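Local coordinates for putative branched-chain amino acid ABC transporter (Chromobacterium violaceum, PDB 4PYR), which binds glutathione in the crystal and, as an LppC family member of the periplasmic-binding-protein clan, may act as an enzyme regulator, at residues R53-A57 against D58-V62. Residues are numbered along the deposited sequence; the frame is centred on the assembly and turned at random.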
loop_
_atom_site.group_PDB
_atom_site.type_symbol
_atom_site.label_atom_id
_atom_site.label_comp_id
_atom_site.label_asym_id
_atom_site.label_seq_id
_atom_site.Cartn_x
_atom_site.Cartn_y
_atom_site.Cartn_z
ATOM N N ARG A 53 -20.727 3.974 -16.601
ATOM C CA ARG A 53 -21.738 4.868 -17.153
ATOM C C ARG A 53 -23.108 4.610 -16.559
ATOM O O ARG A 53 -23.809 5.540 -16.210
ATOM C CB ARG A 53 -21.812 4.765 -18.673
ATOM C CG ARG A 53 -20.661 5.497 -19.377
ATOM C CD ARG A 53 -20.703 5.422 -20.878
ATOM N NE ARG A 53 -21.727 6.316 -21.412
ATOM C CZ ARG A 53 -21.576 7.628 -21.543
ATOM N NH1 ARG A 53 -20.430 8.205 -21.208
ATOM N NH2 ARG A 53 -22.562 8.363 -22.023
ATOM N N ALA A 54 -23.488 3.342 -16.402
ATOM C CA ALA A 54 -24.823 3.057 -15.875
ATOM C C ALA A 54 -24.959 3.379 -14.360
ATOM O O ALA A 54 -26.057 3.712 -13.881
ATOM C CB ALA A 54 -25.218 1.609 -16.171
ATOM N N ALA A 55 -23.861 3.254 -13.614
ATOM C CA ALA A 55 -23.849 3.588 -12.192
ATOM C C ALA A 55 -24.082 5.109 -12.065
ATOM O O ALA A 55 -24.928 5.549 -11.307
ATOM C CB ALA A 55 -22.541 3.147 -11.548
ATOM N N VAL A 56 -23.369 5.884 -12.876
ATOM C CA VAL A 56 -23.528 7.343 -12.902
ATOM C C VAL A 56 -24.943 7.744 -13.326
ATOM O O VAL A 56 -25.573 8.604 -12.688
ATOM C CB VAL A 56 -22.474 7.947 -13.844
ATOM C CG1 VAL A 56 -22.792 9.408 -14.212
ATOM C CG2 VAL A 56 -21.108 7.851 -13.212
ATOM N N ALA A 57 -25.440 7.118 -14.393
ATOM C CA ALA A 57 -26.818 7.296 -14.817
ATOM C C ALA A 57 -27.788 6.973 -13.681
ATOM O O ALA A 57 -28.828 7.568 -13.599
ATOM C CB ALA A 57 -27.134 6.452 -16.054
ATOM N N ASP A 58 -27.434 6.043 -12.786
ATOM C CA ASP A 58 -28.313 5.730 -11.663
ATOM C C ASP A 58 -28.103 6.593 -10.404
ATOM O O ASP A 58 -28.662 6.287 -9.367
ATOM C CB ASP A 58 -28.195 4.247 -11.275
ATOM C CG ASP A 58 -29.403 3.773 -10.463
ATOM O OD1 ASP A 58 -30.511 3.660 -11.030
ATOM O OD2 ASP A 58 -29.213 3.517 -9.239
ATOM N N GLY A 59 -27.285 7.638 -10.463
ATOM C CA GLY A 59 -27.230 8.607 -9.369
ATOM C C GLY A 59 -26.022 8.461 -8.461
ATOM O O GLY A 59 -25.921 9.157 -7.447
ATOM N N VAL A 60 -25.111 7.542 -8.797
ATOM C CA VAL A 60 -23.817 7.473 -8.130
ATOM C C VAL A 60 -23.080 8.824 -8.228
ATOM O O VAL A 60 -23.028 9.442 -9.311
ATOM C CB VAL A 60 -23.014 6.294 -8.725
ATOM C CG1 VAL A 60 -21.532 6.364 -8.430
ATOM C CG2 VAL A 60 -23.644 4.986 -8.255
ATOM N N ASN A 61 -22.575 9.329 -7.108
ATOM C CA ASN A 61 -21.784 10.565 -7.143
ATOM C C ASN A 61 -20.306 10.444 -6.782
ATOM O O ASN A 61 -19.603 11.452 -6.784
ATOM C CB ASN A 61 -22.481 11.673 -6.358
ATOM C CG ASN A 61 -22.974 11.216 -5.009
ATOM O OD1 ASN A 61 -22.415 10.321 -4.427
ATOM N ND2 ASN A 61 -24.032 11.829 -4.515
ATOM N N VAL A 62 -19.841 9.213 -6.492
ATOM C CA VAL A 62 -18.416 8.928 -6.401
ATOM C C VAL A 62 -18.281 7.419 -6.658
ATOM O O VAL A 62 -19.236 6.689 -6.477
ATOM C CB VAL A 62 -17.908 9.274 -4.984
ATOM C CG1 VAL A 62 -18.713 8.520 -3.935
ATOM C CG2 VAL A 62 -16.408 9.106 -4.819
#
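The carbonyl oxygen A55 O accepts from two backbone amides, one of them weakly, in the Schellman motif that ends helix 48-57. V60 N bonds to A55 O at 3.2 Å. D58 N reaches A55 O only weakly, at 3.0 Å, and its better bond goes to A54 O, at 2.9 Å. G59 N bonds to V56 O, 3.0 Å long and fairly straight at 162°. Together with V60 N to A55 O it defines the motif, with G59 as the C-prime residue. G59 has positive phi (103°), where a side chain would jam against the preceding carbonyl oxygen. The motif turns the chain out of the helix toward strand 62-64 of the parallel sheet.

V60 supplies the apolar part. Its CG1 lies anti to the backbone N (chi1 163°), which puts CG2 beside that N and against A55 O, 3.4 Å away. A55 and V60 both also touch Y39 of strand 36-42. The D58 carboxylate leads away from the helix end, and outside this turn its OD2 forms a salt bridge with R3 NH1 on strand 2-8. The apolar contact that goes with the motif is V60 CG2 to A55 CB, at 3.9 Å.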